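Local coordinates for tRNA (adenine-N(1)-)-methyltransferase (Thermus thermophilus, PDB 2PWY), which catalyses the S-adenosyl-L-methionine-dependent methylation of adenosine 58 of tRNA at N1, and works as a homotetramer built as a dimer of dimers, at the interface of chains A and B and the interface of chains A and C. Sequence-based numbering; all coordinates share one arbitrary frame. Chains: chain A/B/C, tRNA (adenine-N(1)-)-methyltransferase.

Contact 1: the interface of chains A and B. Residues chain A 86-87, 90-91, 220, 222; chain B 67, 86, 113, 226.
A:Arg220 and B:Glu67 reach toward each other tip to tip across the interface of chains A and B, and the guanidinium grips the carboxylate end-on with two nitrogens. NH1 of A:Arg220 lies 2.9 Å from OE1 of B:Glu67, a salt bridge that is nearly straight at the hydrogen (171°) and lies in the guanidinium plane. The second bond, from NH2 of A:Arg220 to the syn lone pair of OE2 of B:Glu67 (3.0 Å), is more bent (142° at the hydrogen), consistent with the twist of 44° between the two planes. B:Glu67 arrives with its chain extended, whereas A:Arg220 bends at chi2 and chi3, bringing one face of the guanidinium against CD2 of A:Leu91 near its rim. An alanine in place of A:Arg220 would probably leave the B:Glu67 carboxylate without its charged mate and free to turn, and would uncover the A:Leu91 methyl.

Beside this pair, the indole of B:Trp226 crosses the guanidinium obliquely. Its six-membered ring is directed at helix 82-91 of chain A, with CZ2 of B:Trp226 resting 3.7 Å from CB of A:Ala87 and CH2 facing the A:Thr90 methyl CG2, which lies at the ring edge. A:Thr90 divides its two branches: CG2 also touches CE2 of B:Phe113, while OG1, anti to the carbonyl carbon, is hydrogen-bonded to OG of B:Ser86 at 2.8 Å. The patch belongs to a two-fold interface between identical subunits of the homotetramer, to which both chains bring helix 82-91 and strand 216-232. A direct link between the Ser86 hydroxyls is weak. Water 2 joins them instead, 2.6 Å from OG of A:Ser86 and 2.7 Å from OG of B:Ser86.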
ATOM      1  N   SER A  86      -2.181   0.076  18.468  1.00  9.40           N
ATOM      2  CA  SER A  86      -1.392   1.305  18.496  1.00 10.62           C
ATOM      3  C   SER A  86      -2.158   2.489  17.885  1.00 10.09           C
ATOM      4  O   SER A  86      -2.255   3.571  18.495  1.00 10.34           O
ATOM      5  CB  SER A  86      -0.080   1.061  17.731  1.00 10.67           C
ATOM      6  OG  SER A  86       0.731   2.219  17.708  1.00 16.00           O
ATOM      7  N   ALA A  87      -2.708   2.291  16.686  1.00  9.04           N
ATOM      8  CA  ALA A  87      -3.487   3.333  16.012  1.00  8.74           C
ATOM      9  C   ALA A  87      -4.755   3.676  16.783  1.00  9.17           C
ATOM     10  O   ALA A  87      -5.123   4.853  16.885  1.00  9.18           O
ATOM     11  CB  ALA A  87      -3.811   2.928  14.579  1.00  9.09           C
ATOM     12  N   THR A  90      -4.218   6.163  19.575  1.00  9.19           N
ATOM     13  CA  THR A  90      -4.030   7.515  19.054  1.00  8.96           C
ATOM     14  C   THR A  90      -5.347   8.103  18.543  1.00  8.88           C
ATOM     15  O   THR A  90      -5.655   9.269  18.789  1.00  8.87           O
ATOM     16  CB  THR A  90      -2.962   7.546  17.939  1.00  8.63           C
ATOM     17  OG1 THR A  90      -1.711   7.118  18.501  1.00 10.00           O
ATOM     18  CG2 THR A  90      -2.790   8.986  17.403  1.00  8.62           C
ATOM     19  N   LEU A  91      -6.126   7.300  17.823  1.00  8.62           N
ATOM     20  CA  LEU A  91      -7.420   7.774  17.320  1.00  9.01           C
ATOM     21  C   LEU A  91      -8.405   8.091  18.450  1.00  8.84           C
ATOM     22  O   LEU A  91      -9.220   9.004  18.332  1.00  9.62           O
ATOM     23  CB  LEU A  91      -8.019   6.768  16.355  1.00  9.35           C
ATOM     24  CG  LEU A  91      -7.225   6.573  15.054  1.00 11.68           C
ATOM     25  CD1 LEU A  91      -7.802   5.383  14.296  1.00 14.13           C
ATOM     26  CD2 LEU A  91      -7.277   7.838  14.206  1.00 13.99           C
ATOM     27  N   ARG A 220     -13.662   8.970  10.646  1.00 10.39           N
ATOM     28  CA  ARG A 220     -12.597   8.245   9.932  1.00 10.22           C
ATOM     29  C   ARG A 220     -13.000   6.823   9.621  1.00  9.89           C
ATOM     30  O   ARG A 220     -13.660   6.145  10.413  1.00  9.52           O
ATOM     31  CB  ARG A 220     -11.298   8.143  10.756  1.00 11.08           C
ATOM     32  CG  ARG A 220     -10.867   9.385  11.489  1.00 12.45           C
ATOM     33  CD  ARG A 220     -10.024  10.302  10.597  1.00 15.89           C
ATOM     34  NE  ARG A 220      -8.627   9.869  10.441  1.00 16.17           N
ATOM     35  CZ  ARG A 220      -7.643  10.133  11.306  1.00 17.54           C
ATOM     36  NH1 ARG A 220      -7.877  10.801  12.433  1.00 16.50           N
ATOM     37  NH2 ARG A 220      -6.415   9.716  11.048  1.00 16.86           N
ATOM     38  N   LEU A 222     -10.322   3.934   8.197  1.00 10.03           N
ATOM     39  CA  LEU A 222      -8.965   3.749   7.694  1.00 10.64           C
ATOM     40  C   LEU A 222      -8.424   2.341   7.824  1.00 10.14           C
ATOM     41  O   LEU A 222      -8.961   1.522   8.583  1.00 10.16           O
ATOM     42  CB  LEU A 222      -8.010   4.775   8.305  1.00 11.60           C
ATOM     43  CG  LEU A 222      -7.772   4.743   9.813  1.00 12.44           C
ATOM     44  CD1 LEU A 222      -6.645   3.805  10.081  1.00 16.96           C
ATOM     45  CD2 LEU A 222      -7.404   6.132  10.318  1.00 16.83           C
TER
ATOM     46  N   GLU B  67      -3.217  14.268  17.824  1.00 12.63           N
ATOM     47  CA  GLU B  67      -3.041  14.190  16.387  1.00 13.68           C
ATOM     48  C   GLU B  67      -3.333  15.550  15.729  1.00 13.81           C
ATOM     49  O   GLU B  67      -2.507  16.069  14.960  1.00 13.68           O
ATOM     50  CB  GLU B  67      -3.942  13.095  15.809  1.00 13.00           C
ATOM     51  CG  GLU B  67      -3.872  12.986  14.282  1.00 14.12           C
ATOM     52  CD  GLU B  67      -4.825  11.955  13.698  1.00 14.87           C
ATOM     53  OE1 GLU B  67      -5.823  11.602  14.359  1.00 17.07           O
ATOM     54  OE2 GLU B  67      -4.587  11.511  12.552  1.00 16.16           O
ATOM     55  N   SER B  86       2.956   7.589  16.649  1.00  9.69           N
ATOM     56  CA  SER B  86       2.150   6.502  17.220  1.00 10.57           C
ATOM     57  C   SER B  86       2.906   5.150  17.138  1.00 10.19           C
ATOM     58  O   SER B  86       3.079   4.440  18.152  1.00  9.77           O
ATOM     59  CB  SER B  86       0.780   6.441  16.503  1.00 10.22           C
ATOM     60  OG  SER B  86      -0.049   5.425  17.065  1.00 15.89           O
ATOM     61  N   PHE B 113       3.972  12.821  22.169  1.00  8.35           N
ATOM     62  CA  PHE B 113       3.647  11.384  22.143  1.00  8.16           C
ATOM     63  C   PHE B 113       4.447  10.605  23.185  1.00  8.57           C
ATOM     64  O   PHE B 113       3.897   9.775  23.940  1.00  8.72           O
ATOM     65  CB  PHE B 113       3.881  10.792  20.743  1.00  8.01           C
ATOM     66  CG  PHE B 113       2.710  10.985  19.817  1.00  8.83           C
ATOM     67  CD1 PHE B 113       2.502  12.208  19.186  1.00  9.85           C
ATOM     68  CD2 PHE B 113       1.813   9.951  19.587  1.00 11.23           C
ATOM     69  CE1 PHE B 113       1.417  12.402  18.340  1.00  9.98           C
ATOM     70  CE2 PHE B 113       0.719  10.135  18.736  1.00 11.38           C
ATOM     71  CZ  PHE B 113       0.522  11.362  18.116  1.00 10.22           C
ATOM     72  N   TRP B 226      -1.444   5.063   6.946  1.00 11.07           N
ATOM     73  CA  TRP B 226      -2.822   5.158   7.420  1.00 11.03           C
ATOM     74  C   TRP B 226      -3.640   5.590   6.221  1.00 11.58           C
ATOM     75  O   TRP B 226      -3.663   6.773   5.852  1.00 11.98           O
ATOM     76  CB  TRP B 226      -2.964   6.172   8.562  1.00 11.14           C
ATOM     77  CG  TRP B 226      -2.490   5.701   9.915  1.00 10.90           C
ATOM     78  CD1 TRP B 226      -1.750   4.576  10.201  1.00 10.09           C
ATOM     79  CD2 TRP B 226      -2.693   6.373  11.159  1.00 11.42           C
ATOM     80  NE1 TRP B 226      -1.497   4.511  11.556  1.00 11.22           N
ATOM     81  CE2 TRP B 226      -2.064   5.601  12.165  1.00 10.72           C
ATOM     82  CE3 TRP B 226      -3.353   7.555  11.530  1.00 11.89           C
ATOM     83  CZ2 TRP B 226      -2.083   5.970  13.521  1.00 11.09           C
ATOM     84  CZ3 TRP B 226      -3.367   7.925  12.897  1.00 11.48           C
ATOM     85  CH2 TRP B 226      -2.733   7.135  13.864  1.00 12.20           C
TER
HETATM   86  O   HOH W   1      -4.463  11.942  19.274  1.00 13.80           O
HETATM   87  O   HOH W   2       0.244   3.290  15.440  1.00 17.28           O
HETATM   88  O   HOH W   3       0.746   4.334  20.054  1.00 22.81           O

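Contact 2: the interface of chains A and C. Residues chain A 229, 234-238; chain C 199-202, 248.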
ATOM      1  N   TRP A 229      10.237  -4.205   5.863  1.00  9.22           N
ATOM      2  CA  TRP A 229      11.339  -4.463   4.954  1.00  9.04           C
ATOM      3  C   TRP A 229      12.246  -5.555   5.490  1.00  9.59           C
ATOM      4  O   TRP A 229      12.395  -5.723   6.721  1.00  9.82           O
ATOM      5  CB  TRP A 229      12.169  -3.188   4.726  1.00  9.09           C
ATOM      6  CG  TRP A 229      11.547  -2.175   3.816  1.00  9.20           C
ATOM      7  CD1 TRP A 229      10.330  -1.552   3.964  1.00  9.72           C
ATOM      8  CD2 TRP A 229      12.128  -1.644   2.624  1.00  9.18           C
ATOM      9  NE1 TRP A 229      10.131  -0.659   2.929  1.00 10.52           N
ATOM     10  CE2 TRP A 229      11.216  -0.700   2.092  1.00 10.04           C
ATOM     11  CE3 TRP A 229      13.344  -1.862   1.959  1.00  9.84           C
ATOM     12  CZ2 TRP A 229      11.476   0.011   0.906  1.00  9.76           C
ATOM     13  CZ3 TRP A 229      13.598  -1.161   0.776  1.00 10.15           C
ATOM     14  CH2 TRP A 229      12.665  -0.238   0.267  1.00  8.68           C
ATOM     15  N   PRO A 234      23.887  -6.737   1.279  1.00 16.26           N
ATOM     16  CA  PRO A 234      23.247  -5.830   0.304  1.00 15.86           C
ATOM     17  C   PRO A 234      21.786  -6.109  -0.063  1.00 15.61           C
ATOM     18  O   PRO A 234      21.254  -5.453  -0.970  1.00 16.22           O
ATOM     19  CB  PRO A 234      24.121  -6.012  -0.940  1.00 16.06           C
ATOM     20  CG  PRO A 234      24.535  -7.452  -0.872  1.00 16.45           C
ATOM     21  CD  PRO A 234      24.661  -7.798   0.600  1.00 16.07           C
ATOM     22  N   VAL A 235      21.145  -7.058   0.617  1.00 14.62           N
ATOM     23  CA  VAL A 235      19.710  -7.292   0.429  1.00 13.91           C
ATOM     24  C   VAL A 235      18.924  -6.198   1.158  1.00 12.66           C
ATOM     25  O   VAL A 235      19.219  -5.875   2.319  1.00 12.24           O
ATOM     26  CB  VAL A 235      19.280  -8.692   0.938  1.00 14.11           C
ATOM     27  CG1 VAL A 235      17.752  -8.868   0.891  1.00 14.27           C
ATOM     28  CG2 VAL A 235      19.958  -9.785   0.132  1.00 15.85           C
ATOM     29  N   ALA A 236      17.959  -5.607   0.460  1.00 11.65           N
ATOM     30  CA  ALA A 236      17.101  -4.573   1.034  1.00 11.30           C
ATOM     31  C   ALA A 236      15.874  -4.418   0.158  1.00 11.33           C
ATOM     32  O   ALA A 236      15.966  -3.870  -0.944  1.00 11.01           O
ATOM     33  CB  ALA A 236      17.843  -3.234   1.121  1.00 11.39           C
ATOM     34  N   HIS A 237      14.733  -4.902   0.637  1.00 10.83           N
ATOM     35  CA  HIS A 237      13.472  -4.790  -0.095  1.00 10.94           C
ATOM     36  C   HIS A 237      12.303  -4.962   0.858  1.00 10.99           C
ATOM     37  O   HIS A 237      12.450  -5.589   1.910  1.00 11.00           O
ATOM     38  CB  HIS A 237      13.382  -5.859  -1.197  1.00 10.22           C
ATOM     39  CG  HIS A 237      13.565  -7.261  -0.699  1.00 11.68           C
ATOM     40  ND1 HIS A 237      12.543  -7.984  -0.121  1.00 11.72           N
ATOM     41  CD2 HIS A 237      14.648  -8.076  -0.702  1.00 12.13           C
ATOM     42  CE1 HIS A 237      12.992  -9.178   0.229  1.00 13.75           C
ATOM     43  NE2 HIS A 237      14.262  -9.267  -0.127  1.00 13.78           N
ATOM     44  N   PRO A 238      11.133  -4.403   0.504  1.00 11.24           N
ATOM     45  CA  PRO A 238       9.945  -4.740   1.279  1.00 11.87           C
ATOM     46  C   PRO A 238       9.789  -6.260   1.336  1.00 12.64           C
ATOM     47  O   PRO A 238      10.084  -6.939   0.344  1.00 12.29           O
ATOM     48  CB  PRO A 238       8.817  -4.099   0.472  1.00 11.80           C
ATOM     49  CG  PRO A 238       9.465  -2.943  -0.197  1.00 12.27           C
ATOM     50  CD  PRO A 238      10.832  -3.440  -0.573  1.00 11.02           C
TER
ATOM     51  N   PRO C 199      14.834  -6.662  -7.715  1.00 10.30           N
ATOM     52  CA  PRO C 199      14.218  -6.912  -6.405  1.00 10.42           C
ATOM     53  C   PRO C 199      14.634  -5.952  -5.280  1.00  9.81           C
ATOM     54  O   PRO C 199      13.795  -5.618  -4.423  1.00 10.15           O
ATOM     55  CB  PRO C 199      14.660  -8.343  -6.061  1.00 10.87           C
ATOM     56  CG  PRO C 199      15.157  -8.929  -7.349  1.00 12.48           C
ATOM     57  CD  PRO C 199      15.698  -7.779  -8.143  1.00 11.37           C
ATOM     58  N   ASN C 200      15.895  -5.531  -5.270  1.00  9.29           N
ATOM     59  CA  ASN C 200      16.463  -4.807  -4.129  1.00  8.93           C
ATOM     60  C   ASN C 200      16.634  -3.326  -4.414  1.00  8.81           C
ATOM     61  O   ASN C 200      17.084  -2.936  -5.502  1.00  7.82           O
ATOM     62  CB  ASN C 200      17.828  -5.399  -3.733  1.00  8.71           C
ATOM     63  CG  ASN C 200      17.705  -6.790  -3.148  1.00 10.73           C
ATOM     64  OD1 ASN C 200      17.292  -6.954  -2.003  1.00 11.53           O
ATOM     65  ND2 ASN C 200      18.062  -7.799  -3.932  1.00 13.29           N
ATOM     66  N   ILE C 201      16.305  -2.497  -3.430  1.00  8.34           N
ATOM     67  CA  ILE C 201      16.514  -1.058  -3.590  1.00  9.03           C
ATOM     68  C   ILE C 201      18.003  -0.709  -3.777  1.00  9.12           C
ATOM     69  O   ILE C 201      18.334   0.289  -4.421  1.00  9.67           O
ATOM     70  CB  ILE C 201      15.882  -0.251  -2.428  1.00  8.64           C
ATOM     71  CG1 ILE C 201      15.620   1.210  -2.852  1.00  9.19           C
ATOM     72  CG2 ILE C 201      16.753  -0.321  -1.172  1.00  9.15           C
ATOM     73  CD1 ILE C 201      14.652   1.376  -4.045  1.00 10.10           C
ATOM     74  N   THR C 202      18.890  -1.531  -3.212  1.00  9.59           N
ATOM     75  CA  THR C 202      20.334  -1.345  -3.373  1.00  9.59           C
ATOM     76  C   THR C 202      20.733  -1.512  -4.855  1.00  9.42           C
ATOM     77  O   THR C 202      21.549  -0.754  -5.381  1.00 10.28           O
ATOM     78  CB  THR C 202      21.108  -2.347  -2.501  1.00  9.12           C
ATOM     79  OG1 THR C 202      20.467  -3.621  -2.595  1.00  9.73           O
ATOM     80  CG2 THR C 202      21.102  -1.894  -1.038  1.00  9.81           C
ATOM     81  N   PHE C 248      11.271  -3.715  -7.906  1.00 10.05           N
ATOM     82  CA  PHE C 248      11.121  -2.362  -8.386  1.00  9.27           C
ATOM     83  C   PHE C 248      11.271  -2.333  -9.893  1.00  8.82           C
ATOM     84  O   PHE C 248      12.013  -3.138 -10.451  1.00  9.24           O
ATOM     85  CB  PHE C 248      12.206  -1.485  -7.763  1.00  8.68           C
ATOM     86  CG  PHE C 248      12.150  -1.459  -6.274  1.00  8.67           C
ATOM     87  CD1 PHE C 248      11.316  -0.557  -5.633  1.00  8.94           C
ATOM     88  CD2 PHE C 248      12.895  -2.357  -5.513  1.00  9.67           C
ATOM     89  CE1 PHE C 248      11.222  -0.536  -4.238  1.00  9.46           C
ATOM     90  CE2 PHE C 248      12.826  -2.331  -4.111  1.00 10.56           C
ATOM     91  CZ  PHE C 248      11.983  -1.433  -3.483  1.00 10.55           C
TER
HETATM   92  O   HOH W   4      21.238  -6.455  -3.614  1.00 30.94           O
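Hydrogen bonds join the A:Pro234 to A:Ala236 stretch to C:Asn200 and the first turn of helix 201-211 of chain C. The hydroxyl OG1 of C:Thr202 donates to the carbonyl O of A:Pro234 at 2.6 Å, approaching nearly along the C=O axis, and water 4 bridges the same two oxygens. A:Ala236 is held through both backbone polar atoms: its N donates to the side-chain OD1 of C:Asn200 (2.9 Å), tilted 33° from the amide carbonyl plane, and its O accepts from N of C:Ile201 (2.9 Å). OD1 of C:Asn200 also lies at the edge of the A:His237 imidazole, in plane with it.

Around this polar core, with CG1 anti to the backbone N (chi1 -158°), CG2 of C:Ile201 is left between the backbone N and the carbonyl carbon, 3.8 Å from CZ3 of A:Trp229, the two side chains crossing at about a right angle. CZ of C:Phe248 meets CD of A:Pro238 tip to tip at 3.7 Å. Behind these contacts, CD1 of C:Ile201 sits over the centre of the C:Phe248 ring, and A:Pro238 CD covers one face of the A:Trp229 indole near its rim. ND1 of A:His237 donates to O of A:Pro238 at 2.7 Å, which restrains the turn of the ring. By docking strand 235-238 on a helix N-terminus, the patch ties chain A to chain C within the homotetramer.

The C-alpha centres of contact 1 and contact 2 lie about 28 Å apart, and the two contacts bind chain A to different partners, B and C. They share one element, the long strand 216-232: A:Arg220, A:Leu222 and B:Trp226 belong to contact 1, while A:Trp229 belongs to contact 2, so one strand contributes residues to both kinds of interface. Contact 1 rests mainly on side chains, contact 2 largely on backbone atoms. Each recurs with its chains exchanged, as expected for a tetramer assembled as a dimer of dimers.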